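Local structure of periplasmic zinc-binding protein troA (Treponema pallidum, 1K0F) at residues V6-G10 with L62-M66; D106-S111 with L143-D147; D147-R151 with F174-Y178. The protein binds zinc with high affinity in the periplasm and delivers it to the membrane permease of the TroABC ABC transporter for import into the cytoplasm. All coordinates share one frame; numbering follows the deposited sequence.

Contact 1 (V6-G10 with L62-M66); sequences VTTIG and LETKM
T8 and E63 approach each other from opposite directions at the tight centre of this contact. T8 OG1 donates to E63 OE2 at 2.6 Å, meeting the carboxylate oxygen on its anti side, 24° out of the carboxylate plane. The hydroxyl faces E63 because T8 OG1 sits between the backbone N and the carbonyl carbon (chi1 47°), while the E63 chain bends at chi2 to bring its carboxylate round. E63 OE2 also accepts from the backbone N of N58, so two donors grip one buried oxygen. E63 is itself the centre of an inverse gamma turn, and M66 N bonds weakly back to E63 O.

The flanks of this polar link are apolar and equally buried. The sulfur of M66 and the methyl of T8 slide past each other in opposite directions, with T8 CG2 3.7 Å from M66 SD. Beyond E63, I9 and L62 reach tip to tip; I9 CG2 lies 3.7 Å from L62 CD2, and I9 CD1 is 4.1 Å from that same methyl. All five touching residues are buried; the solvent side belongs to the far part of the loop, where T64 is partly exposed and K65 exposed, and neither reaches segment 6-10.

V6 and T7 run in the parallel sheet between strands 25-28 and 54-57, and the chain turns a corner at T8 before helix 10-20 begins. The side chain of L62 comes within about 4 Å of those of the zinc ligands H37 and H102, and L62 O receives a weak bond from H37 ND1. Loops gathered at the ends of parallel strands, beside the metal site, are characteristic of the zinc-binding cleft in this solute-binding protein family.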
loop_
_atom_site.group_PDB
_atom_site.type_symbol
_atom_site.label_atom_id
_atom_site.label_comp_id
_atom_site.label_asym_id
_atom_site.label_seq_id
_atom_site.Cartn_x
_atom_site.Cartn_y
_atom_site.Cartn_z
ATOM N N VAL A 6 7.468 11.084 12.133
ATOM C CA VAL A 6 7.425 11.367 10.706
ATOM C C VAL A 6 7.387 10.070 9.948
ATOM O O VAL A 6 8.260 9.222 10.107
ATOM C CB VAL A 6 8.645 12.182 10.233
ATOM C CG1 VAL A 6 8.709 12.174 8.701
ATOM C CG2 VAL A 6 8.545 13.625 10.745
ATOM N N THR A 7 6.363 9.920 9.120
ATOM C CA THR A 7 6.204 8.703 8.347
ATOM C C THR A 7 6.205 8.983 6.852
ATOM O O THR A 7 6.016 10.117 6.412
ATOM C CB THR A 7 4.894 7.985 8.723
ATOM O OG1 THR A 7 3.822 8.514 7.940
ATOM C CG2 THR A 7 4.581 8.177 10.196
ATOM N N THR A 8 6.409 7.925 6.080
ATOM C CA THR A 8 6.446 8.025 4.642
ATOM C C THR A 8 5.064 7.797 4.059
ATOM O O THR A 8 4.289 8.728 3.919
ATOM C CB THR A 8 7.425 6.999 4.084
ATOM O OG1 THR A 8 7.170 5.731 4.701
ATOM C CG2 THR A 8 8.866 7.408 4.394
ATOM N N ILE A 9 4.756 6.558 3.708
ATOM C CA ILE A 9 3.451 6.229 3.137
ATOM C C ILE A 9 2.328 6.470 4.147
ATOM O O ILE A 9 2.495 6.230 5.351
ATOM C CB ILE A 9 3.418 4.768 2.686
ATOM C CG1 ILE A 9 3.766 3.864 3.872
ATOM C CG2 ILE A 9 4.418 4.560 1.563
ATOM C CD1 ILE A 9 3.549 2.404 3.596
ATOM N N GLY A 10 1.188 6.945 3.652
ATOM C CA GLY A 10 0.063 7.237 4.525
ATOM C C GLY A 10 -0.402 6.082 5.399
ATOM O O GLY A 10 -0.942 6.294 6.487
ATOM N N LEU A 62 10.603 -0.626 -0.070
ATOM C CA LEU A 62 9.472 0.026 -0.716
ATOM C C LEU A 62 9.890 1.404 -1.200
ATOM O O LEU A 62 9.873 1.694 -2.394
ATOM C CB LEU A 62 8.297 0.160 0.251
ATOM C CG LEU A 62 7.147 0.945 -0.360
ATOM C CD1 LEU A 62 6.382 0.043 -1.292
ATOM C CD2 LEU A 62 6.254 1.496 0.721
ATOM N N GLU A 63 10.269 2.242 -0.244
ATOM C CA GLU A 63 10.695 3.611 -0.497
ATOM C C GLU A 63 12.098 3.677 -1.091
ATOM O O GLU A 63 12.924 4.490 -0.684
ATOM C CB GLU A 63 10.637 4.391 0.818
ATOM C CG GLU A 63 9.234 4.454 1.421
ATOM C CD GLU A 63 9.002 3.442 2.538
ATOM O OE1 GLU A 63 9.692 2.399 2.580
ATOM O OE2 GLU A 63 8.116 3.696 3.379
ATOM N N THR A 64 12.342 2.811 -2.069
ATOM C CA THR A 64 13.622 2.710 -2.767
ATOM C C THR A 64 14.552 3.921 -2.716
ATOM O O THR A 64 15.731 3.794 -2.380
ATOM C CB THR A 64 13.390 2.367 -4.250
ATOM O OG1 THR A 64 12.634 3.419 -4.869
ATOM C CG2 THR A 64 12.627 1.054 -4.379
ATOM N N LYS A 65 14.023 5.096 -3.048
ATOM C CA LYS A 65 14.822 6.319 -3.084
ATOM C C LYS A 65 14.979 7.107 -1.779
ATOM O O LYS A 65 15.036 8.335 -1.802
ATOM C CB LYS A 65 14.261 7.244 -4.166
ATOM C CG LYS A 65 14.727 6.905 -5.574
ATOM C CD LYS A 65 13.555 6.714 -6.521
ATOM C CE LYS A 65 14.041 6.335 -7.902
ATOM N NZ LYS A 65 15.285 5.520 -7.824
ATOM N N MET A 66 15.075 6.419 -0.647
ATOM C CA MET A 66 15.222 7.115 0.629
ATOM C C MET A 66 16.322 6.528 1.518
ATOM O O MET A 66 16.621 7.076 2.580
ATOM C CB MET A 66 13.890 7.104 1.385
ATOM C CG MET A 66 12.891 8.130 0.884
ATOM S SD MET A 66 11.526 8.391 2.022
ATOM C CE MET A 66 11.276 10.135 1.848
#

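Contact 2 (D106-S111 with L143-D147); sequences DVKLWS and LDKLD
L143 opens the contact on helix 129-156 by meeting W110 and V107 of helix 107-124. Its methyl CD1 comes to the edge of the indole, near the ring plane, with L143 CD1 3.5 Å from W110 CD1; the two side chains cross obliquely. L143 CB also packs against V107, 3.9 Å from V107 CG1. One turn on from L143, L146 adds an apolar contact, its CG 3.8 Å from V107 CG2. V107 thus lies against successive turns of the partner helix, and Y260 of helix 260-273 touches V107, L143 and L146 alike, closing a shared apolar core.

D147 ends the segment on a polar note. With CG anti to the backbone N (chi1 179°), its carboxylate extends toward the first turn of helix 107-124, where K108 N makes a weak bond to D147 OD1 at 3.3 Å. The stronger partner of that oxygen is Y178 OH. D106, the N-cap, takes weak capping bonds from K108 N and L109 N with its OD1, which lies 3.9 Å from D147 OD1. The two carboxylates run side by side, their planes 23° apart. The helix N-terminus, with K108 N weakly bonded to both OD1 atoms, would favour their charged forms, while the closeness of the two acids may work against it.

The short helical segments run nearly antiparallel, at 156° with axes 9.0 Å apart. They belong to the long helix 129-156 and its neighbour 107-124, the former being the backbone helix that spans the two lobes in this family of metal-binding proteins.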
loop_
_atom_site.group_PDB
_atom_site.type_symbol
_atom_site.label_atom_id
_atom_site.label_comp_id
_atom_site.label_asym_id
_atom_site.label_seq_id
_atom_site.Cartn_x
_atom_site.Cartn_y
_atom_site.Cartn_z
ATOM N N ASP A 106 -2.099 -7.427 2.847
ATOM C CA ASP A 106 -2.439 -8.661 3.530
ATOM C C ASP A 106 -2.681 -8.156 4.952
ATOM O O ASP A 106 -1.772 -8.126 5.776
ATOM C CB ASP A 106 -1.295 -9.675 3.520
ATOM C CG ASP A 106 -1.684 -10.993 4.188
ATOM O OD1 ASP A 106 -2.678 -11.008 4.952
ATOM O OD2 ASP A 106 -1.003 -12.017 3.953
ATOM N N VAL A 107 -3.909 -7.713 5.201
ATOM C CA VAL A 107 -4.321 -7.174 6.492
ATOM C C VAL A 107 -3.767 -7.935 7.680
ATOM O O VAL A 107 -3.364 -7.335 8.667
ATOM C CB VAL A 107 -5.847 -7.163 6.611
ATOM C CG1 VAL A 107 -6.252 -6.583 7.934
ATOM C CG2 VAL A 107 -6.453 -6.386 5.465
ATOM N N LYS A 108 -3.752 -9.259 7.580
ATOM C CA LYS A 108 -3.265 -10.104 8.659
ATOM C C LYS A 108 -1.753 -10.011 8.855
ATOM O O LYS A 108 -1.247 -10.153 9.968
ATOM C CB LYS A 108 -3.661 -11.553 8.377
ATOM C CG LYS A 108 -4.174 -12.317 9.586
ATOM C CD LYS A 108 -3.419 -13.635 9.769
ATOM C CE LYS A 108 -4.285 -14.842 9.421
ATOM N NZ LYS A 108 -3.845 -16.062 10.157
ATOM N N LEU A 109 -1.031 -9.784 7.766
ATOM C CA LEU A 109 0.423 -9.680 7.814
ATOM C C LEU A 109 0.849 -8.230 8.009
ATOM O O LEU A 109 2.029 -7.932 8.196
ATOM C CB LEU A 109 1.027 -10.230 6.524
ATOM C CG LEU A 109 2.543 -10.128 6.365
ATOM C CD1 LEU A 109 3.205 -11.368 6.952
ATOM C CD2 LEU A 109 2.888 -9.967 4.890
ATOM N N TRP A 110 -0.124 -7.331 7.964
ATOM C CA TRP A 110 0.149 -5.921 8.153
ATOM C C TRP A 110 0.081 -5.631 9.641
ATOM O O TRP A 110 0.584 -4.613 10.104
ATOM C CB TRP A 110 -0.888 -5.081 7.418
ATOM C CG TRP A 110 -0.715 -3.607 7.604
ATOM C CD1 TRP A 110 -1.599 -2.746 8.183
ATOM C CD2 TRP A 110 0.399 -2.819 7.169
ATOM N NE1 TRP A 110 -1.105 -1.469 8.137
ATOM C CE2 TRP A 110 0.118 -1.479 7.524
ATOM C CE3 TRP A 110 1.604 -3.107 6.521
ATOM C CZ2 TRP A 110 1.003 -0.431 7.245
ATOM C CZ3 TRP A 110 2.488 -2.064 6.245
ATOM C CH2 TRP A 110 2.177 -0.738 6.606
ATOM N N SER A 111 -0.552 -6.535 10.386
ATOM C CA SER A 111 -0.662 -6.378 11.830
ATOM C C SER A 111 0.755 -6.301 12.388
ATOM O O SER A 111 0.990 -5.725 13.450
ATOM C CB SER A 111 -1.393 -7.570 12.447
ATOM O OG SER A 111 -1.904 -8.422 11.446
ATOM N N LEU A 143 -8.346 -3.860 11.949
ATOM C CA LEU A 143 -7.591 -4.582 10.929
ATOM C C LEU A 143 -8.241 -5.938 10.714
ATOM O O LEU A 143 -8.559 -6.324 9.588
ATOM C CB LEU A 143 -6.138 -4.776 11.383
ATOM C CG LEU A 143 -5.154 -3.614 11.214
ATOM C CD1 LEU A 143 -3.975 -4.072 10.371
ATOM C CD2 LEU A 143 -5.850 -2.419 10.573
ATOM N N ASP A 144 -8.431 -6.659 11.813
ATOM C CA ASP A 144 -9.044 -7.977 11.781
ATOM C C ASP A 144 -10.360 -7.964 11.003
ATOM O O ASP A 144 -10.540 -8.724 10.050
ATOM C CB ASP A 144 -9.263 -8.469 13.216
ATOM C CG ASP A 144 -7.959 -8.853 13.900
ATOM O OD1 ASP A 144 -7.967 -9.164 15.113
ATOM O OD2 ASP A 144 -6.918 -8.839 13.214
ATOM N N LYS A 145 -11.289 -7.107 11.403
ATOM C CA LYS A 145 -12.553 -7.030 10.689
ATOM C C LYS A 145 -12.239 -6.763 9.220
ATOM O O LYS A 145 -12.859 -7.343 8.331
ATOM C CB LYS A 145 -13.420 -5.901 11.245
ATOM C CG LYS A 145 -14.505 -6.353 12.209
ATOM C CD LYS A 145 -15.080 -5.165 12.989
ATOM C CE LYS A 145 -14.639 -5.166 14.456
ATOM N NZ LYS A 145 -13.418 -6.007 14.689
ATOM N N LEU A 146 -11.257 -5.896 8.971
ATOM C CA LEU A 146 -10.870 -5.535 7.603
ATOM C C LEU A 146 -10.376 -6.740 6.813
ATOM O O LEU A 146 -10.794 -6.969 5.673
ATOM C CB LEU A 146 -9.781 -4.450 7.610
ATOM C CG LEU A 146 -9.244 -3.983 6.244
ATOM C CD1 LEU A 146 -10.390 -3.790 5.263
ATOM C CD2 LEU A 146 -8.482 -2.682 6.405
ATOM N N ASP A 147 -9.476 -7.507 7.408
ATOM C CA ASP A 147 -8.972 -8.672 6.718
ATOM C C ASP A 147 -10.123 -9.632 6.455
ATOM O O ASP A 147 -10.217 -10.234 5.386
ATOM C CB ASP A 147 -7.912 -9.377 7.549
ATOM C CG ASP A 147 -7.395 -10.612 6.868
ATOM O OD1 ASP A 147 -6.394 -10.509 6.126
ATOM O OD2 ASP A 147 -8.001 -11.684 7.071
#

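Contact 3 (D147-R151 with F174-Y178); sequences DAYVR and FSRAY
Y178 of segment 174-178 packs on helix 129-156, the long helix backbone of this solute-binding fold; the short segments cross at 84°, close to perpendicular. Apolar packing centres on V150. Its CG1 lies over the middle of the Y178 ring, 3.5 Å from the centroid and almost on the ring normal, a CH-pi contact that V150 CG1 reaches by standing anti to the backbone N (chi1 177°). A177 CB takes the opposite face, toward the rim, so the ring is held between the two side chains. The same V150 methyl also touches the F174 ring, and helix 260-273 supports V150 and F174 through I268.

Among charged groups, the side chains of R151 and Y178 cross at about a right angle, with R151 CB at the edge of the ring and the guanidinium plane inclined to it. Within its own helix R151 NH1 pairs loosely with D147 OD2, at 3.4 Å.

The hydrogen bonding is done by the phenol. V107 N makes a probable, weak bond to Y178 OH, which donates to D147 OD1 at 2.6 Å, arriving 45° above the carboxylate plane.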
loop_
_atom_site.group_PDB
_atom_site.type_symbol
_atom_site.label_atom_id
_atom_site.label_comp_id
_atom_site.label_asym_id
_atom_site.label_seq_id
_atom_site.Cartn_x
_atom_site.Cartn_y
_atom_site.Cartn_z
ATOM N N ASP A 147 -9.476 -7.507 7.408
ATOM C CA ASP A 147 -8.972 -8.672 6.718
ATOM C C ASP A 147 -10.123 -9.632 6.455
ATOM O O ASP A 147 -10.217 -10.234 5.386
ATOM C CB ASP A 147 -7.912 -9.377 7.549
ATOM C CG ASP A 147 -7.395 -10.612 6.868
ATOM O OD1 ASP A 147 -6.394 -10.509 6.126
ATOM O OD2 ASP A 147 -8.001 -11.684 7.071
ATOM N N ALA A 148 -11.002 -9.771 7.439
ATOM C CA ALA A 148 -12.140 -10.668 7.311
ATOM C C ALA A 148 -12.997 -10.231 6.142
ATOM O O ALA A 148 -13.271 -11.010 5.231
ATOM C CB ALA A 148 -12.955 -10.658 8.591
ATOM N N TYR A 149 -13.403 -8.967 6.184
ATOM C CA TYR A 149 -14.242 -8.357 5.163
ATOM C C TYR A 149 -13.669 -8.560 3.767
ATOM O O TYR A 149 -14.369 -9.016 2.868
ATOM C CB TYR A 149 -14.391 -6.865 5.474
ATOM C CG TYR A 149 -15.122 -6.038 4.435
ATOM C CD1 TYR A 149 -16.500 -5.830 4.522
ATOM C CD2 TYR A 149 -14.425 -5.409 3.398
ATOM C CE1 TYR A 149 -17.166 -5.011 3.610
ATOM C CE2 TYR A 149 -15.082 -4.589 2.482
ATOM C CZ TYR A 149 -16.448 -4.394 2.596
ATOM O OH TYR A 149 -17.094 -3.561 1.713
ATOM N N VAL A 150 -12.392 -8.233 3.594
ATOM C CA VAL A 150 -11.738 -8.371 2.298
ATOM C C VAL A 150 -11.726 -9.812 1.815
ATOM O O VAL A 150 -11.674 -10.070 0.614
ATOM C CB VAL A 150 -10.289 -7.847 2.338
ATOM C CG1 VAL A 150 -9.614 -8.069 0.990
ATOM C CG2 VAL A 150 -10.288 -6.365 2.697
ATOM N N ARG A 151 -11.749 -10.759 2.746
ATOM C CA ARG A 151 -11.769 -12.154 2.346
ATOM C C ARG A 151 -13.208 -12.490 1.985
ATOM O O ARG A 151 -13.471 -13.028 0.913
ATOM C CB ARG A 151 -11.278 -13.070 3.466
ATOM C CG ARG A 151 -10.762 -14.412 2.934
ATOM C CD ARG A 151 -10.001 -15.212 3.992
ATOM N NE ARG A 151 -8.684 -15.644 3.526
ATOM C CZ ARG A 151 -7.537 -15.238 4.064
ATOM N NH1 ARG A 151 -7.540 -14.388 5.086
ATOM N NH2 ARG A 151 -6.383 -15.682 3.583
ATOM N N PHE A 174 -2.057 -9.383 -1.824
ATOM C CA PHE A 174 -3.503 -9.265 -1.927
ATOM C C PHE A 174 -4.006 -10.528 -2.633
ATOM O O PHE A 174 -5.019 -11.114 -2.246
ATOM C CB PHE A 174 -3.879 -8.010 -2.729
ATOM C CG PHE A 174 -5.352 -7.878 -3.005
ATOM C CD1 PHE A 174 -6.207 -7.330 -2.053
ATOM C CD2 PHE A 174 -5.885 -8.317 -4.220
ATOM C CE1 PHE A 174 -7.568 -7.223 -2.304
ATOM C CE2 PHE A 174 -7.242 -8.215 -4.482
ATOM C CZ PHE A 174 -8.087 -7.670 -3.526
ATOM N N SER A 175 -3.273 -10.946 -3.661
ATOM C CA SER A 175 -3.633 -12.133 -4.413
ATOM C C SER A 175 -3.446 -13.363 -3.537
ATOM O O SER A 175 -4.354 -14.186 -3.412
ATOM C CB SER A 175 -2.763 -12.242 -5.671
ATOM O OG SER A 175 -1.559 -12.959 -5.429
ATOM N N ARG A 176 -2.274 -13.473 -2.915
ATOM C CA ARG A 176 -1.963 -14.611 -2.060
ATOM C C ARG A 176 -2.909 -14.726 -0.867
ATOM O O ARG A 176 -3.247 -15.828 -0.439
ATOM C CB ARG A 176 -0.519 -14.505 -1.563
ATOM C CG ARG A 176 -0.144 -15.529 -0.506
ATOM C CD ARG A 176 1.325 -15.430 -0.146
ATOM N NE ARG A 176 1.527 -14.647 1.069
ATOM C CZ ARG A 176 2.671 -14.579 1.743
ATOM N NH1 ARG A 176 3.737 -15.248 1.326
ATOM N NH2 ARG A 176 2.749 -13.842 2.846
ATOM N N ALA A 177 -3.355 -13.581 -0.358
ATOM C CA ALA A 177 -4.228 -13.539 0.815
ATOM C C ALA A 177 -5.688 -13.860 0.565
ATOM O O ALA A 177 -6.261 -14.716 1.233
ATOM C CB ALA A 177 -4.126 -12.177 1.485
ATOM N N TYR A 178 -6.281 -13.178 -0.408
ATOM C CA TYR A 178 -7.692 -13.362 -0.707
ATOM C C TYR A 178 -8.013 -14.028 -2.047
ATOM O O TYR A 178 -9.166 -14.014 -2.489
ATOM C CB TYR A 178 -8.378 -12.001 -0.584
ATOM C CG TYR A 178 -7.823 -11.208 0.580
ATOM C CD1 TYR A 178 -8.304 -11.407 1.876
ATOM C CD2 TYR A 178 -6.768 -10.312 0.402
ATOM C CE1 TYR A 178 -7.744 -10.743 2.967
ATOM C CE2 TYR A 178 -6.202 -9.640 1.490
ATOM C CZ TYR A 178 -6.695 -9.865 2.767
ATOM O OH TYR A 178 -6.132 -9.228 3.845
#

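How the contacts relate
Contact 1 is wholly buried and joins segment 6-10 to a loop beside the zinc ligands. Contacts 2 and 3 pack helices instead: contact 3 is buried apart from the exposed R151, whereas contact 2 is only partly buried. Contacts 2 and 3 have centres 8 Å apart, share D147, both use helix 129-156 and touch through V107 and Y178. Contact 1 stands apart, its centre 20 Å from that of contact 2 and 24 Å from that of contact 3. Contacts 1 and 3 each carry a hydroxyl-to-carboxylate bond, among loop residues in the first and between helices in the other; contact 2 has a weak backbone N-H to carboxylate bond and mostly apolar packing.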